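Local coordinates for protein beta-agarase (Persicobacter, PDB 6AII) that degrades agarose to neoagarobiose, probably by hydrolysing its beta-1,4 linkages as other GH16 family beta-agarases do, at residues A[4-9]-A[315-320]; A[10-15]-A[117-122]. All coordinates share one frame; numbering follows the deposited sequence.

From the N terminus, residues 4-9 and then 10-15 form one continuous run of irregular chain ahead of strand 19-23. Interaction 1 sets its first half against residues 315-320, so the loop it closes takes in 305 residues, almost the whole domain. Interaction 2 sets the second half against residues 117-122 and closes a loop of 101 residues that lies wholly within the larger one. The two contacts do not cross. The N-terminal chain lies first against strand 312-325 and then against its antiparallel neighbour 118-125 in the same sheet, and the contact centres are about 12 Å apart. Arg319 of interaction 1 and Glu121 of interaction 2 join them by a salt bridge.

Interaction 1: A[4-9]-A[315-320]; sequences QDWAGI and VDWIRV. With CA (calcium ion), chain B.
Arg319 runs across one face of the Trp6 indole. Its CB lies over the face, 3.9 Å from the centroid of the Trp6 six-membered ring, a CH-pi contact. Arg319 CG stands between its backbone N and carbonyl carbon (chi1 67°), and from it the extended chain carries Arg319 CD over the indole, 3.6 Å from Trp6 CG. At the tip, Arg319 NH1 donates to Ile9 O at 2.9 Å; the bond is nearly straight (159°) and the oxygen lies close to the guanidinium plane. NH2 turns to Pro10 O and to the carboxylate of Glu121. An alanine in place of Arg319 would probably leave Ile9 O without this donor and Glu121 without its counter-charge.

Gln4 CB lies against the opposite face of Trp6, toward its rim, and the Trp6 edge points at Trp317 in an offset edge-to-face pair with planes 75° apart. Trp6 CB in turn sits over the Trp317 six-membered ring, 4.1 Å from its centroid. Water 1 bridges Trp317 NE1 and Asp5 O. Nearby, a calcium ion is bound by Asp5 OD2 and Asp316 OD1, each at 2.3 Å, and by Asp316 O; Asp30, Asn32, Gly74 and water 2 complete seven ligands. Asp316 and Trp317 form a classic beta bulge opposite Arg123 of strand 118-125, while Ile318 points away, onto strand 280-287 of the other sheet.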
loop_
_atom_site.group_PDB
_atom_site.type_symbol
_atom_site.label_atom_id
_atom_site.label_comp_id
_atom_site.label_asym_id
_atom_site.label_seq_id
_atom_site.Cartn_x
_atom_site.Cartn_y
_atom_site.Cartn_z
ATOM N N GLN A 4 -7.354 22.667 0.427
ATOM C CA GLN A 4 -7.606 21.187 0.411
ATOM C C GLN A 4 -7.335 20.625 1.797
ATOM O O GLN A 4 -6.786 21.288 2.684
ATOM C CB GLN A 4 -6.690 20.629 -0.672
ATOM C CG GLN A 4 -7.059 21.321 -1.986
ATOM C CD GLN A 4 -6.689 20.613 -3.255
ATOM O OE1 GLN A 4 -7.437 19.793 -3.788
ATOM N NE2 GLN A 4 -5.558 21.032 -3.779
ATOM N N ASP A 5 -7.710 19.330 1.963
ATOM C CA ASP A 5 -7.620 18.732 3.282
ATOM C C ASP A 5 -6.174 18.727 3.800
ATOM O O ASP A 5 -5.962 18.717 4.993
ATOM C CB ASP A 5 -8.147 17.305 3.294
ATOM C CG ASP A 5 -9.652 17.144 3.226
ATOM O OD1 ASP A 5 -10.400 18.140 3.368
ATOM O OD2 ASP A 5 -10.059 16.008 3.000
ATOM N N TRP A 6 -5.200 18.586 2.929
ATOM C CA TRP A 6 -3.796 18.495 3.323
ATOM C C TRP A 6 -3.175 19.886 3.482
ATOM O O TRP A 6 -1.979 19.994 3.699
ATOM C CB TRP A 6 -2.992 17.686 2.289
ATOM C CG TRP A 6 -3.182 18.192 0.897
ATOM C CD1 TRP A 6 -2.646 19.309 0.351
ATOM C CD2 TRP A 6 -3.945 17.570 -0.135
ATOM N NE1 TRP A 6 -2.980 19.424 -0.961
ATOM C CE2 TRP A 6 -3.830 18.392 -1.277
ATOM C CE3 TRP A 6 -4.739 16.423 -0.195
ATOM C CZ2 TRP A 6 -4.448 18.061 -2.465
ATOM C CZ3 TRP A 6 -5.353 16.104 -1.374
ATOM C CH2 TRP A 6 -5.209 16.924 -2.501
ATOM N N ALA A 7 -3.945 20.935 3.273
ATOM C CA ALA A 7 -3.298 22.274 3.288
ATOM C C ALA A 7 -2.754 22.535 4.684
ATOM O O ALA A 7 -3.340 22.133 5.645
ATOM C CB ALA A 7 -4.256 23.343 2.875
ATOM N N GLY A 8 -1.587 23.146 4.731
ATOM C CA GLY A 8 -0.955 23.392 5.989
ATOM C C GLY A 8 -0.188 22.191 6.516
ATOM O O GLY A 8 0.447 22.295 7.554
ATOM N N ILE A 9 -0.239 21.028 5.842
ATOM C CA ILE A 9 0.551 19.879 6.241
ATOM C C ILE A 9 1.750 19.846 5.290
ATOM O O ILE A 9 1.588 19.625 4.092
ATOM C CB ILE A 9 -0.248 18.570 6.175
ATOM C CG1 ILE A 9 -1.557 18.644 6.978
ATOM C CG2 ILE A 9 0.605 17.324 6.530
ATOM C CD1 ILE A 9 -2.399 17.420 6.821
ATOM N N VAL A 315 -9.846 6.288 3.034
ATOM C CA VAL A 315 -8.775 7.108 2.502
ATOM C C VAL A 315 -9.277 8.565 2.547
ATOM O O VAL A 315 -10.143 8.944 1.756
ATOM C CB VAL A 315 -8.353 6.711 1.077
ATOM C CG1 VAL A 315 -7.156 7.541 0.607
ATOM C CG2 VAL A 315 -8.046 5.207 0.970
ATOM N N ASP A 316 -8.699 9.342 3.469
ATOM C CA ASP A 316 -9.106 10.768 3.586
ATOM C C ASP A 316 -8.604 11.553 2.395
ATOM O O ASP A 316 -9.268 12.474 1.909
ATOM C CB ASP A 316 -8.549 11.315 4.895
ATOM C CG ASP A 316 -8.982 12.737 5.214
ATOM O OD1 ASP A 316 -10.046 13.175 4.691
ATOM O OD2 ASP A 316 -8.251 13.385 6.010
ATOM N N TRP A 317 -7.384 11.275 1.963
ATOM C CA TRP A 317 -6.832 11.973 0.816
ATOM C C TRP A 317 -5.628 11.205 0.262
ATOM O O TRP A 317 -4.976 10.404 0.968
ATOM C CB TRP A 317 -6.438 13.441 1.137
ATOM C CG TRP A 317 -5.610 13.759 2.343
ATOM C CD1 TRP A 317 -6.107 14.330 3.463
ATOM C CD2 TRP A 317 -4.200 13.634 2.555
ATOM N NE1 TRP A 317 -5.116 14.655 4.341
ATOM C CE2 TRP A 317 -3.928 14.241 3.812
ATOM C CE3 TRP A 317 -3.134 13.111 1.793
ATOM C CZ2 TRP A 317 -2.655 14.299 4.332
ATOM C CZ3 TRP A 317 -1.864 13.131 2.337
ATOM C CH2 TRP A 317 -1.630 13.739 3.583
ATOM N N ILE A 318 -5.322 11.466 -0.996
ATOM C CA ILE A 318 -4.129 11.068 -1.674
ATOM C C ILE A 318 -3.537 12.355 -2.239
ATOM O O ILE A 318 -4.287 13.105 -2.896
ATOM C CB ILE A 318 -4.391 10.068 -2.818
ATOM C CG1 ILE A 318 -5.052 8.796 -2.306
ATOM C CG2 ILE A 318 -3.144 9.813 -3.617
ATOM C CD1 ILE A 318 -5.685 7.973 -3.399
ATOM N N ARG A 319 -2.226 12.548 -2.080
ATOM C CA ARG A 319 -1.586 13.754 -2.714
ATOM C C ARG A 319 -0.262 13.332 -3.315
ATOM O O ARG A 319 0.480 12.500 -2.790
ATOM C CB ARG A 319 -1.443 14.909 -1.723
ATOM C CG ARG A 319 -0.454 14.651 -0.582
ATOM C CD ARG A 319 -0.507 15.782 0.426
ATOM N NE ARG A 319 0.534 15.668 1.413
ATOM C CZ ARG A 319 1.044 16.623 2.160
ATOM N NH1 ARG A 319 0.690 17.898 1.934
ATOM N NH2 ARG A 319 1.839 16.299 3.182
ATOM N N VAL A 320 0.013 13.917 -4.487
ATOM C CA VAL A 320 1.192 13.657 -5.257
ATOM C C VAL A 320 1.858 14.990 -5.639
ATOM O O VAL A 320 1.119 15.887 -6.061
ATOM C CB VAL A 320 0.876 12.835 -6.510
ATOM C CG1 VAL A 320 2.083 12.679 -7.375
ATOM C CG2 VAL A 320 0.339 11.446 -6.104
HETATM CA CA CA B . -11.191 14.030 2.856
HETATM O O HOH W 1 -5.735 16.170 6.734
HETATM O O HOH W 2 -12.302 15.027 4.881
#

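Interaction 2: A[10-15]-A[117-122]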
loop_
_atom_site.group_PDB
_atom_site.type_symbol
_atom_site.label_atom_id
_atom_site.label_comp_id
_atom_site.label_asym_id
_atom_site.label_seq_id
_atom_site.Cartn_x
_atom_site.Cartn_y
_atom_site.Cartn_z
ATOM N N PRO A 10 2.937 20.109 5.800
ATOM C CA PRO A 10 4.109 20.219 4.901
ATOM C C PRO A 10 4.373 18.853 4.234
ATOM O O PRO A 10 4.051 17.777 4.808
ATOM C CB PRO A 10 5.298 20.576 5.794
ATOM C CG PRO A 10 4.691 20.902 7.134
ATOM C CD PRO A 10 3.336 20.233 7.215
ATOM N N VAL A 11 4.979 18.933 3.068
ATOM C CA VAL A 11 5.513 17.726 2.452
ATOM C C VAL A 11 6.783 17.410 3.225
ATOM O O VAL A 11 7.672 18.231 3.303
ATOM C CB VAL A 11 5.792 17.907 0.952
ATOM C CG1 VAL A 11 6.570 16.742 0.375
ATOM C CG2 VAL A 11 4.480 18.173 0.181
ATOM N N PRO A 12 6.894 16.192 3.774
ATOM C CA PRO A 12 8.022 15.955 4.618
ATOM C C PRO A 12 9.360 15.696 3.933
ATOM O O PRO A 12 10.423 15.709 4.623
ATOM C CB PRO A 12 7.560 14.703 5.392
ATOM C CG PRO A 12 6.647 13.999 4.474
ATOM C CD PRO A 12 5.884 15.123 3.807
ATOM N N ALA A 13 9.376 15.392 2.632
ATOM C CA ALA A 13 10.600 15.195 1.888
ATOM C C ALA A 13 11.065 16.564 1.374
ATOM O O ALA A 13 10.232 17.433 1.179
ATOM C CB ALA A 13 10.365 14.269 0.746
ATOM N N ASP A 14 12.351 16.620 1.125
ATOM C CA ASP A 14 12.893 17.859 0.581
ATOM C C ASP A 14 13.091 17.711 -0.934
ATOM O O ASP A 14 13.676 16.775 -1.459
ATOM C CB ASP A 14 14.168 18.302 1.301
ATOM C CG ASP A 14 14.661 19.621 0.729
ATOM O OD1 ASP A 14 14.266 20.660 1.293
ATOM O OD2 ASP A 14 15.339 19.581 -0.353
ATOM N N PRO A 15 12.562 18.723 -1.674
ATOM C CA PRO A 15 12.572 18.634 -3.122
ATOM C C PRO A 15 13.879 18.983 -3.830
ATOM O O PRO A 15 13.946 18.873 -5.090
ATOM C CB PRO A 15 11.564 19.706 -3.559
ATOM C CG PRO A 15 11.636 20.721 -2.464
ATOM C CD PRO A 15 11.980 19.960 -1.186
ATOM N N PRO A 117 11.287 12.152 -10.479
ATOM C CA PRO A 117 11.209 12.446 -9.045
ATOM C C PRO A 117 9.756 12.744 -8.640
ATOM O O PRO A 117 9.005 13.601 -9.218
ATOM C CB PRO A 117 12.153 13.640 -8.790
ATOM C CG PRO A 117 12.109 14.393 -10.102
ATOM C CD PRO A 117 11.764 13.379 -11.180
ATOM N N VAL A 118 9.251 12.024 -7.631
ATOM C CA VAL A 118 7.862 12.227 -7.226
ATOM C C VAL A 118 7.663 11.816 -5.763
ATOM O O VAL A 118 8.279 10.866 -5.322
ATOM C CB VAL A 118 6.924 11.426 -8.118
ATOM C CG1 VAL A 118 7.206 9.935 -8.048
ATOM C CG2 VAL A 118 5.454 11.715 -7.859
ATOM N N PHE A 119 6.821 12.548 -5.079
ATOM C CA PHE A 119 6.443 12.233 -3.691
ATOM C C PHE A 119 4.968 11.824 -3.726
ATOM O O PHE A 119 4.079 12.601 -4.243
ATOM C CB PHE A 119 6.702 13.412 -2.759
ATOM C CG PHE A 119 6.216 13.137 -1.358
ATOM C CD1 PHE A 119 7.006 12.432 -0.471
ATOM C CD2 PHE A 119 5.017 13.666 -0.895
ATOM C CE1 PHE A 119 6.561 12.183 0.821
ATOM C CE2 PHE A 119 4.584 13.415 0.406
ATOM C CZ PHE A 119 5.351 12.686 1.258
ATOM N N VAL A 120 4.621 10.636 -3.155
ATOM C CA VAL A 120 3.265 10.133 -3.158
ATOM C C VAL A 120 2.876 9.852 -1.695
ATOM O O VAL A 120 3.628 9.106 -1.061
ATOM C CB VAL A 120 3.158 8.825 -3.972
ATOM C CG1 VAL A 120 1.754 8.240 -3.920
ATOM C CG2 VAL A 120 3.622 9.060 -5.418
ATOM N N GLU A 121 1.746 10.328 -1.257
ATOM C CA GLU A 121 1.363 10.137 0.166
ATOM C C GLU A 121 -0.138 9.981 0.256
ATOM O O GLU A 121 -0.912 10.687 -0.416
ATOM C CB GLU A 121 1.824 11.318 0.987
ATOM C CG GLU A 121 1.729 11.168 2.496
ATOM C CD GLU A 121 2.273 12.414 3.187
ATOM O OE1 GLU A 121 1.858 13.542 2.759
ATOM O OE2 GLU A 121 3.007 12.271 4.201
ATOM N N ALA A 122 -0.576 9.078 1.164
ATOM C CA ALA A 122 -1.982 8.933 1.421
ATOM C C ALA A 122 -2.223 9.068 2.924
ATOM O O ALA A 122 -1.388 8.635 3.748
ATOM C CB ALA A 122 -2.434 7.574 0.928
#
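One outer face of the GH16 beta-sandwich is covered here by an irregular piece of chain: Val11, Pro12 and Ala13 lie against Phe119 of strand 118-125, on the side of the sheet turned away from strand 280-287. The closest CA atoms are those of Ala13 and Phe119, 7.6 Å apart, too far for backbone pairing, and the contact is made by side chains.

The Phe119 ring is the common partner. Its CG is anti to the backbone N (chi1 175°), which swings the ring out toward the loop. Val11 supplies one methyl: CG1 lies over a face of the ring, 3.9 Å from the centroid and 20° off the normal, a CH-pi contact displaced toward the CD2 side, where the nearest approach is 3.7 Å from CG1 to CD2. Pro12 crosses the phenyl group at about a right angle and meets its far end, with CD 3.6 Å from Phe119 CZ and CG almost as near. Ala13 CB lies on the same side of the ring plane as Val11 CG1 but out past the rim, 4.0 Å from Phe119 CD1.

Phe119 belongs to a larger aromatic cluster on this antiparallel sheet of the sandwich: Trp21 of strand 19-23, Tyr222 of strand 217-225 and Tyr232 of strand 228-233 also touch it. Trp21 NE1 donates to Ala13 O, fixing the loop by a polar bond as well.

Two residues along, Glu121 points to the same side. Its extended side chain meets Pro12 tip to tip, OE2 lying 4.0 Å from Pro12 CG. The other oxygen, OE1, lies in plane at the edge of the Phe119 ring and is the atom that takes the salt bridge from Arg319 on the adjacent strand 312-325.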